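PDB 3HB7: isochorismatase hydrolase from Alkaliphilus metalliredigens, which probably acts as a hydrolase of the isochorismatase family, a role assigned only in general terms. Local coordinates for residues E[6-10]-E[182-186]; E[95-99]-E[110-114]; E[120-126]-E[146-151]; E[134-139]-E[169-173]. All coordinates share one frame. Residue numbers count along the deposited sequence, not the author numbering.

Contact 1. Residues E[6-10]-E[182-186]; sequences AKHAI and YIQAW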
# COMPACT_ATOMS: atom_id res chain seq x y z
N ALA E 6 -38.64 39.48 -19.96
CA ALA E 6 -37.56 38.73 -19.36
C ALA E 6 -36.75 39.59 -18.42
O ALA E 6 -36.17 40.55 -18.83
CB ALA E 6 -36.69 38.14 -20.42
N LYS E 7 -36.75 39.23 -17.15
CA LYS E 7 -36.03 39.96 -16.14
C LYS E 7 -35.16 39.03 -15.34
O LYS E 7 -35.57 37.97 -14.99
CB LYS E 7 -37.00 40.67 -15.22
CG LYS E 7 -36.85 42.14 -15.20
CD LYS E 7 -37.67 42.71 -14.09
CE LYS E 7 -37.49 44.19 -14.00
NZ LYS E 7 -38.59 44.82 -13.24
N HIS E 8 -33.96 39.47 -15.04
CA HIS E 8 -32.94 38.64 -14.45
C HIS E 8 -32.39 39.24 -13.19
O HIS E 8 -32.23 40.43 -13.08
CB HIS E 8 -31.76 38.51 -15.39
CG HIS E 8 -31.98 37.58 -16.52
ND1 HIS E 8 -30.94 37.05 -17.23
CD2 HIS E 8 -33.11 37.11 -17.08
CE1 HIS E 8 -31.42 36.28 -18.18
NE2 HIS E 8 -32.74 36.30 -18.11
N ALA E 9 -32.07 38.36 -12.25
CA ALA E 9 -31.33 38.74 -11.07
C ALA E 9 -30.03 37.99 -11.05
O ALA E 9 -29.97 36.81 -11.27
CB ALA E 9 -32.11 38.46 -9.86
N ILE E 10 -28.97 38.69 -10.76
CA ILE E 10 -27.68 38.09 -10.70
C ILE E 10 -27.29 38.08 -9.27
O ILE E 10 -27.20 39.11 -8.66
CB ILE E 10 -26.69 38.90 -11.49
CG1 ILE E 10 -27.12 38.91 -12.95
CG2 ILE E 10 -25.30 38.35 -11.37
CD1 ILE E 10 -26.19 39.60 -13.82
N TYR E 182 -22.92 35.10 -21.74
CA TYR E 182 -24.12 35.65 -21.15
C TYR E 182 -24.39 37.04 -21.62
O TYR E 182 -25.50 37.39 -21.93
CB TYR E 182 -24.02 35.67 -19.64
CG TYR E 182 -25.18 36.33 -18.94
CD1 TYR E 182 -26.43 35.78 -18.99
CD2 TYR E 182 -25.01 37.49 -18.24
CE1 TYR E 182 -27.47 36.35 -18.37
CE2 TYR E 182 -26.06 38.07 -17.61
CZ TYR E 182 -27.29 37.50 -17.68
OH TYR E 182 -28.36 38.05 -17.06
N ILE E 183 -23.36 37.86 -21.63
CA ILE E 183 -23.52 39.21 -22.09
C ILE E 183 -23.93 39.22 -23.56
O ILE E 183 -24.85 39.89 -23.93
CB ILE E 183 -22.24 39.98 -21.94
CG1 ILE E 183 -22.11 40.50 -20.54
CG2 ILE E 183 -22.24 41.11 -22.87
CD1 ILE E 183 -20.73 40.61 -20.10
N GLN E 184 -23.25 38.46 -24.37
CA GLN E 184 -23.51 38.45 -25.80
C GLN E 184 -24.90 37.96 -26.14
O GLN E 184 -25.45 38.35 -27.15
CB GLN E 184 -22.47 37.64 -26.55
CG GLN E 184 -22.93 37.23 -27.90
CD GLN E 184 -22.60 38.23 -28.98
OE1 GLN E 184 -21.87 39.19 -28.75
NE2 GLN E 184 -23.12 38.00 -30.17
N ALA E 185 -25.44 37.07 -25.34
CA ALA E 185 -26.77 36.58 -25.60
C ALA E 185 -27.81 37.67 -25.48
O ALA E 185 -28.76 37.71 -26.22
CB ALA E 185 -27.08 35.45 -24.72
N TRP E 186 -27.66 38.53 -24.49
CA TRP E 186 -28.56 39.64 -24.30
C TRP E 186 -28.48 40.62 -25.45
O TRP E 186 -29.47 41.17 -25.88
CB TRP E 186 -28.31 40.35 -23.00
CG TRP E 186 -29.05 39.80 -21.83
CD1 TRP E 186 -28.58 38.94 -20.90
CD2 TRP E 186 -30.40 40.08 -21.45
NE1 TRP E 186 -29.53 38.67 -19.97
CE2 TRP E 186 -30.66 39.36 -20.29
CE3 TRP E 186 -31.41 40.88 -21.98
CZ2 TRP E 186 -31.88 39.40 -19.66
CZ3 TRP E 186 -32.61 40.91 -21.35
CH2 TRP E 186 -32.84 40.17 -20.20
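Trp186 lays the rim of its six-membered ring over one face of the His8 imidazole, CZ2 of Trp186 lying 3.5 Å from CE1 of His8. The planes are inclined at 75° and the centroids are 4.7 Å apart, so this is a T-shaped (edge-to-face) pair. It belongs to a three-ring aromatic cluster, His8, Tyr182 and Trp186, by which the last helix, 179-187, packs on one face of the parallel sheet in this alpha/beta fold. The helix runs nearly antiparallel to the strand, at 161°, and the two short axes come no closer than 13.5 Å, a gap spanned chiefly by the large rings of Tyr182, Trp186 and His8. Tyr182 and Trp186 are one helical turn apart and both point toward the strand, while His8 and Ile10, two residues apart on it, point back toward the helix. Ile10 CD1 packs against Tyr182 CE2 at 4.1 Å, and at the N-terminal end of the modelled chain Ala6 O sits 3.6 Å from Trp186 CH2, near the plane of the indole. Val124 and Ile53, on the strands flanking 8-13, extend the same apolar layer. Tyr182 meets His8 rim to rim rather than by stacking, which leaves its hydroxyl near the imidazole plane for a hydrogen bond between OH of Tyr182 and ND1 of His8, 2.8 Å long.

Contact 2. Residues E[95-99]-E[110-114]; sequences EYIVQ and DLDLY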
# COMPACT_ATOMS: atom_id res chain seq x y z
N GLU E 95 -28.66 48.63 -5.08
CA GLU E 95 -28.65 47.21 -5.23
C GLU E 95 -28.94 46.45 -3.94
O GLU E 95 -28.38 46.72 -2.90
CB GLU E 95 -27.33 46.80 -5.83
CG GLU E 95 -26.92 47.72 -6.92
CD GLU E 95 -25.54 47.47 -7.41
OE1 GLU E 95 -24.64 47.25 -6.61
OE2 GLU E 95 -25.36 47.51 -8.62
N TYR E 96 -29.85 45.49 -4.04
CA TYR E 96 -30.31 44.75 -2.89
C TYR E 96 -29.26 43.89 -2.24
O TYR E 96 -28.42 43.32 -2.88
CB TYR E 96 -31.53 43.90 -3.25
CG TYR E 96 -32.38 43.63 -2.06
CD1 TYR E 96 -32.94 44.66 -1.37
CD2 TYR E 96 -32.61 42.34 -1.61
CE1 TYR E 96 -33.70 44.44 -0.29
CE2 TYR E 96 -33.38 42.12 -0.53
CZ TYR E 96 -33.92 43.18 0.14
OH TYR E 96 -34.70 43.05 1.25
N ILE E 97 -29.34 43.80 -0.93
CA ILE E 97 -28.45 42.98 -0.17
C ILE E 97 -29.22 41.95 0.65
O ILE E 97 -30.20 42.27 1.25
CB ILE E 97 -27.57 43.83 0.72
CG1 ILE E 97 -26.78 44.79 -0.15
CG2 ILE E 97 -26.63 43.00 1.51
CD1 ILE E 97 -25.98 45.74 0.60
N VAL E 98 -28.75 40.72 0.64
CA VAL E 98 -29.32 39.69 1.47
C VAL E 98 -28.29 39.12 2.40
O VAL E 98 -27.21 38.78 2.00
CB VAL E 98 -29.87 38.56 0.65
CG1 VAL E 98 -30.64 37.61 1.52
CG2 VAL E 98 -30.72 39.06 -0.41
N GLN E 99 -28.64 38.99 3.66
CA GLN E 99 -27.79 38.35 4.62
C GLN E 99 -28.30 36.99 5.00
O GLN E 99 -29.44 36.83 5.33
CB GLN E 99 -27.65 39.20 5.84
CG GLN E 99 -27.16 40.55 5.52
CD GLN E 99 -27.92 41.61 6.22
OE1 GLN E 99 -27.43 42.15 7.20
NE2 GLN E 99 -29.10 41.91 5.76
N ASP E 110 -35.24 36.72 2.72
CA ASP E 110 -36.27 37.29 1.92
C ASP E 110 -35.92 37.35 0.43
O ASP E 110 -36.52 38.05 -0.31
CB ASP E 110 -36.65 38.65 2.45
CG ASP E 110 -35.63 39.68 2.15
OD1 ASP E 110 -36.00 40.74 1.75
OD2 ASP E 110 -34.46 39.43 2.31
N LEU E 111 -34.95 36.56 0.01
CA LEU E 111 -34.51 36.58 -1.36
C LEU E 111 -35.61 36.21 -2.34
O LEU E 111 -35.75 36.84 -3.33
CB LEU E 111 -33.31 35.68 -1.55
CG LEU E 111 -32.80 35.38 -2.95
CD1 LEU E 111 -32.35 36.61 -3.59
CD2 LEU E 111 -31.68 34.39 -2.98
N ASP E 112 -36.40 35.20 -2.04
CA ASP E 112 -37.50 34.83 -2.88
C ASP E 112 -38.53 35.95 -2.96
O ASP E 112 -39.05 36.21 -4.01
CB ASP E 112 -38.15 33.56 -2.38
CG ASP E 112 -39.20 33.02 -3.31
OD1 ASP E 112 -38.96 32.93 -4.50
OD2 ASP E 112 -40.27 32.67 -2.85
N LEU E 113 -38.81 36.59 -1.85
CA LEU E 113 -39.77 37.66 -1.85
C LEU E 113 -39.31 38.80 -2.74
O LEU E 113 -40.07 39.29 -3.49
CB LEU E 113 -40.07 38.18 -0.45
CG LEU E 113 -41.05 39.34 -0.41
CD1 LEU E 113 -42.41 38.95 -0.83
CD2 LEU E 113 -41.09 39.95 0.92
N TYR E 114 -38.06 39.17 -2.67
CA TYR E 114 -37.56 40.21 -3.51
C TYR E 114 -37.67 39.85 -4.97
O TYR E 114 -38.05 40.66 -5.76
CB TYR E 114 -36.12 40.50 -3.17
CG TYR E 114 -35.43 41.43 -4.11
CD1 TYR E 114 -35.36 42.77 -3.86
CD2 TYR E 114 -34.81 40.96 -5.24
CE1 TYR E 114 -34.73 43.61 -4.70
CE2 TYR E 114 -34.18 41.79 -6.08
CZ TYR E 114 -34.14 43.13 -5.82
OH TYR E 114 -33.50 43.98 -6.68
O HOH W 1 -32.61 41.45 2.73
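With chi1 near t (-154°), the Tyr96 side chain swings from the strand toward the helix and lies flat against Tyr114, also t at chi1 (171°). The rings form an offset stack, planes 12° apart and centroids separated by 4.5 Å, and Tyr114 CE1 reaches back to within 3.5 Å of Tyr96 CB. Beyond the stack, the Tyr96 hydroxyl donates to the Asp110 carboxylate, Tyr96 OH to Asp110 OD1 at 2.7 Å. Asp110 precedes helix 111-117 at the N-cap position, but its p rotamer (chi1 74°) sends the carboxylate across to the strand, and it makes no capping bond. This is strand-to-helix packing at one edge of the parallel sheet within this chain: 96-100 is an outermost strand, hydrogen-bonded to 53-60, and helix 111-117 lies over its face. Tyr114 OH also ties the helix to the neighbouring strand, through a hydrogen bond to His54. Deeper in, Val98 and Leu111, both t at chi1, meet through CG2 of Val98 and CD1 of Leu111 at 4.3 Å. A water joins the two sides, donating to Asp110 OD2 at 2.8 Å and to the backbone O of Ile97 at 2.9 Å, with a weak bond to Tyr96 OH at 3.0 Å.

Contact 3. Residues E[120-126]-E[146-151]; sequences IDTVVLT and YKVITL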
# COMPACT_ATOMS: atom_id res chain seq x y z
N ILE E 120 -38.99 38.86 -11.43
CA ILE E 120 -37.82 38.24 -12.00
C ILE E 120 -38.04 36.78 -12.24
O ILE E 120 -38.54 36.09 -11.40
CB ILE E 120 -36.69 38.40 -11.08
CG1 ILE E 120 -36.40 39.88 -10.96
CG2 ILE E 120 -35.52 37.69 -11.60
CD1 ILE E 120 -35.05 40.19 -10.66
N ASP E 121 -37.70 36.34 -13.44
CA ASP E 121 -37.88 34.95 -13.79
C ASP E 121 -36.62 34.12 -13.87
O ASP E 121 -36.68 32.94 -14.03
CB ASP E 121 -38.73 34.80 -15.05
CG ASP E 121 -38.06 35.33 -16.30
OD1 ASP E 121 -38.77 35.64 -17.25
OD2 ASP E 121 -36.84 35.43 -16.35
N THR E 122 -35.48 34.76 -13.78
CA THR E 122 -34.26 34.05 -13.95
C THR E 122 -33.23 34.51 -12.98
O THR E 122 -33.04 35.66 -12.79
CB THR E 122 -33.72 34.24 -15.36
OG1 THR E 122 -34.54 33.52 -16.26
CG2 THR E 122 -32.34 33.74 -15.50
N VAL E 123 -32.52 33.58 -12.38
CA VAL E 123 -31.43 33.94 -11.53
C VAL E 123 -30.15 33.42 -12.10
O VAL E 123 -30.11 32.35 -12.62
CB VAL E 123 -31.62 33.45 -10.08
CG1 VAL E 123 -33.03 33.61 -9.66
CG2 VAL E 123 -31.21 32.05 -9.94
N VAL E 124 -29.11 34.21 -12.02
CA VAL E 124 -27.83 33.78 -12.53
C VAL E 124 -26.75 33.86 -11.47
O VAL E 124 -26.67 34.80 -10.75
CB VAL E 124 -27.44 34.51 -13.85
CG1 VAL E 124 -28.62 35.14 -14.51
CG2 VAL E 124 -26.35 35.47 -13.64
N LEU E 125 -25.92 32.84 -11.40
CA LEU E 125 -25.09 32.61 -10.24
C LEU E 125 -23.65 32.98 -10.38
O LEU E 125 -23.01 32.59 -11.31
CB LEU E 125 -25.17 31.15 -9.84
CG LEU E 125 -26.38 30.67 -9.08
CD1 LEU E 125 -26.63 31.61 -8.02
CD2 LEU E 125 -27.54 30.60 -9.98
N THR E 126 -23.15 33.70 -9.40
CA THR E 126 -21.78 34.12 -9.38
C THR E 126 -21.25 34.06 -7.99
O THR E 126 -21.96 34.17 -7.06
CB THR E 126 -21.63 35.55 -9.92
OG1 THR E 126 -22.34 36.45 -9.10
CG2 THR E 126 -22.17 35.63 -11.30
N TYR E 146 -37.75 29.26 -10.48
CA TYR E 146 -36.96 30.19 -11.23
C TYR E 146 -36.16 29.44 -12.25
O TYR E 146 -35.95 28.26 -12.11
CB TYR E 146 -36.04 30.96 -10.31
CG TYR E 146 -36.77 31.80 -9.33
CD1 TYR E 146 -37.67 32.72 -9.75
CD2 TYR E 146 -36.59 31.65 -7.99
CE1 TYR E 146 -38.36 33.47 -8.88
CE2 TYR E 146 -37.27 32.41 -7.12
CZ TYR E 146 -38.16 33.31 -7.57
OH TYR E 146 -38.86 34.07 -6.72
N LYS E 147 -35.71 30.14 -13.27
CA LYS E 147 -34.83 29.60 -14.26
C LYS E 147 -33.46 29.96 -13.79
O LYS E 147 -33.28 31.02 -13.30
CB LYS E 147 -35.08 30.26 -15.60
CG LYS E 147 -36.06 29.54 -16.43
CD LYS E 147 -36.87 30.49 -17.23
CE LYS E 147 -36.15 30.89 -18.47
NZ LYS E 147 -37.07 31.25 -19.55
N VAL E 148 -32.52 29.05 -13.93
CA VAL E 148 -31.20 29.23 -13.35
C VAL E 148 -30.07 29.20 -14.35
O VAL E 148 -29.99 28.32 -15.14
CB VAL E 148 -30.93 28.16 -12.29
CG1 VAL E 148 -29.73 28.49 -11.51
CG2 VAL E 148 -32.10 28.00 -11.40
N ILE E 149 -29.19 30.16 -14.27
CA ILE E 149 -28.02 30.20 -15.08
C ILE E 149 -26.80 30.24 -14.20
O ILE E 149 -26.78 30.94 -13.23
CB ILE E 149 -28.03 31.42 -16.02
CG1 ILE E 149 -28.93 31.17 -17.20
CG2 ILE E 149 -26.71 31.70 -16.58
CD1 ILE E 149 -29.38 32.39 -17.83
N THR E 150 -25.79 29.48 -14.55
CA THR E 150 -24.56 29.45 -13.79
C THR E 150 -23.43 29.93 -14.65
O THR E 150 -23.21 29.41 -15.71
CB THR E 150 -24.18 28.03 -13.38
OG1 THR E 150 -25.30 27.35 -12.86
CG2 THR E 150 -23.13 28.06 -12.37
N LEU E 151 -22.67 30.88 -14.16
CA LEU E 151 -21.61 31.44 -14.93
C LEU E 151 -20.31 30.77 -14.61
O LEU E 151 -19.76 30.98 -13.57
CB LEU E 151 -21.49 32.91 -14.62
CG LEU E 151 -22.12 33.92 -15.55
CD1 LEU E 151 -23.29 33.37 -16.23
CD2 LEU E 151 -22.48 35.14 -14.80
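Val124 and Ile149 sit side by side in the buried middle of the sheet, CB of Val124 to CB of Ile149 at 3.8 Å. Their strands, 122-126 and 147-151, are parallel neighbours joined through helix 133-143, a classic beta-alpha-beta crossover. On the face turned to that helix, Leu125 CD2 presses on Val148 CG1 at 3.4 Å and Val123 CG2 lies 4.2 Å from the same Val148 CG1; Ala138 and Ala141 of the helix close over this layer. Val124 CG2 meets Leu151 CD2 at 4.1 Å on the opposite face. Between the strands, hydrogen bonds cross back and forth: Val123 N to Lys147 O at 2.8 Å, Ile149 N to Val123 O at 2.9 Å, Leu125 N to Ile149 O at 2.8 Å, and a weak one from Leu151 N to Leu125 O at 3.3 Å. CA-H...O contacts fill in between them, the shortest from Val124 CA to Ile149 O at 3.1 Å. Toward the N-terminal ends the contact turns polar. Tyr146 packs its CB on Val123 CG1 at 4.1 Å and sends its hydroxyl to Asp112. Lys147 N donates to Asp121 O at 3.1 Å, and Thr122 OG1 donates to the Asp121 carboxylate, 3.0 Å from OD2.

Contact 4. Residues E[134-139]-E[169-173]; sequences VRSTAT and DLSIF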
# COMPACT_ATOMS: atom_id res chain seq x y z
N VAL E 134 -22.90 28.37 -3.69
CA VAL E 134 -23.42 28.60 -5.00
C VAL E 134 -24.36 27.51 -5.46
O VAL E 134 -25.41 27.77 -5.94
CB VAL E 134 -22.29 28.73 -6.00
CG1 VAL E 134 -22.80 28.74 -7.36
CG2 VAL E 134 -21.54 29.94 -5.77
N ARG E 135 -23.96 26.27 -5.28
CA ARG E 135 -24.81 25.18 -5.67
C ARG E 135 -26.10 25.15 -4.89
O ARG E 135 -27.12 24.84 -5.43
CB ARG E 135 -24.07 23.85 -5.57
CG ARG E 135 -24.80 22.79 -4.83
CD ARG E 135 -25.77 22.05 -5.66
NE ARG E 135 -25.18 20.83 -6.14
CZ ARG E 135 -25.83 19.70 -6.36
NH1 ARG E 135 -27.13 19.61 -6.16
NH2 ARG E 135 -25.17 18.67 -6.80
N SER E 136 -26.03 25.48 -3.62
CA SER E 136 -27.19 25.50 -2.77
C SER E 136 -28.22 26.51 -3.19
O SER E 136 -29.39 26.26 -3.17
CB SER E 136 -26.78 25.82 -1.35
OG SER E 136 -26.26 24.71 -0.74
N THR E 137 -27.76 27.70 -3.52
CA THR E 137 -28.60 28.76 -4.00
C THR E 137 -29.26 28.41 -5.31
O THR E 137 -30.40 28.70 -5.49
CB THR E 137 -27.84 30.05 -4.07
OG1 THR E 137 -27.13 30.21 -2.86
CG2 THR E 137 -28.75 31.16 -4.19
N ALA E 138 -28.54 27.74 -6.18
CA ALA E 138 -29.09 27.24 -7.42
C ALA E 138 -30.18 26.22 -7.23
O ALA E 138 -31.15 26.25 -7.92
CB ALA E 138 -28.03 26.66 -8.26
N THR E 139 -30.01 25.30 -6.31
CA THR E 139 -31.02 24.32 -6.02
C THR E 139 -32.28 24.96 -5.48
O THR E 139 -33.35 24.57 -5.81
CB THR E 139 -30.52 23.32 -5.01
OG1 THR E 139 -29.37 22.67 -5.52
CG2 THR E 139 -31.53 22.29 -4.72
N ASP E 169 -22.37 19.07 -11.72
CA ASP E 169 -23.63 18.93 -11.04
C ASP E 169 -24.55 20.03 -11.49
O ASP E 169 -25.69 19.81 -11.73
CB ASP E 169 -23.44 19.01 -9.55
CG ASP E 169 -23.27 17.69 -8.92
OD1 ASP E 169 -23.25 16.68 -9.61
OD2 ASP E 169 -23.14 17.65 -7.72
N LEU E 170 -24.03 21.23 -11.61
CA LEU E 170 -24.85 22.37 -11.92
C LEU E 170 -25.49 22.25 -13.28
O LEU E 170 -26.56 22.74 -13.51
CB LEU E 170 -24.09 23.67 -11.73
CG LEU E 170 -24.17 24.16 -10.30
CD1 LEU E 170 -23.28 25.27 -10.06
CD2 LEU E 170 -25.53 24.54 -9.97
N SER E 171 -24.82 21.55 -14.17
CA SER E 171 -25.27 21.38 -15.51
C SER E 171 -26.45 20.45 -15.63
O SER E 171 -27.04 20.34 -16.66
CB SER E 171 -24.13 20.90 -16.37
OG SER E 171 -24.09 19.51 -16.41
N ILE E 172 -26.75 19.74 -14.58
CA ILE E 172 -27.92 18.91 -14.56
C ILE E 172 -29.23 19.69 -14.59
O ILE E 172 -30.20 19.25 -15.14
CB ILE E 172 -27.88 17.96 -13.38
CG1 ILE E 172 -26.60 17.14 -13.43
CG2 ILE E 172 -29.06 17.06 -13.38
CD1 ILE E 172 -26.46 16.23 -12.30
N PHE E 173 -29.27 20.81 -13.91
CA PHE E 173 -30.50 21.56 -13.83
C PHE E 173 -30.38 23.02 -14.20
O PHE E 173 -31.33 23.72 -14.11
CB PHE E 173 -31.12 21.39 -12.45
CG PHE E 173 -30.22 21.74 -11.34
CD1 PHE E 173 -30.28 22.97 -10.75
CD2 PHE E 173 -29.29 20.87 -10.90
CE1 PHE E 173 -29.44 23.28 -9.75
CE2 PHE E 173 -28.46 21.19 -9.89
CZ PHE E 173 -28.53 22.39 -9.33
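Asp169, near the end of helix 160-170, pairs with Arg135: NH2 of Arg135 and OD2 of Asp169 form a salt bridge with a very short hydrogen bond of 2.5 Å. The arginine starts sideways from its helix, and its long side chain bends across to the carboxylate, which meets the guanidinium near its plane. Next comes Leu170, buried, with its CD2 at 3.7 Å from Ala138 CB and its CD1 at 4.4 Å from Val134 CG1. Val134 and Ala138 lie one turn apart on helix 133-143, so the leucine packs along a single stripe of that helix. In this alpha/beta fold the C-terminal part of helix 160-170 and the residues after it thus pack against helix 133-143; Leu170 also reaches Thr150, and Ala138 reaches Val148, both on strand 147-151 beneath. Three residues on, Phe173 points back to the first helix. Phe173 CE1 sits 4.0 Å from Ala138 CB and 3.9 Å from Ala138 O, and Phe173 CZ is 3.9 Å from Thr139 OG1. Phe173 CE2 also lies over one face of the Arg135 guanidinium, 4.3 Å from Arg135 NH1. The Thr139 side chain is about 4 Å from a bound sodium ion.

How the contacts relate
Contacts 1, 2 and 3 share the six-stranded parallel sheet, whose order is 96-100, 53-60, 8-13, 122-126, 147-151, 175-177. Contact 1 closes the longest loop, from first strand to last helix, and the other three are nested within it. Contact 2 closes before contact 3 opens; contacts 3 and 4 alternate because helix 133-143 lies between the strands of contact 3 and 169-173 follows them. Contacts 1 and 3, centres about 9 Å apart, meet where Ala9 pairs with strand 122-126. Centres of contacts 3 and 4 are about 10 Å apart, with Leu170 on Thr150; those of 2 and 3, about 14 Å, with Asp112 reaching Tyr146. Together they pack helices 111-117, 133-143 and 179-187 with the sheet of one alpha/beta domain.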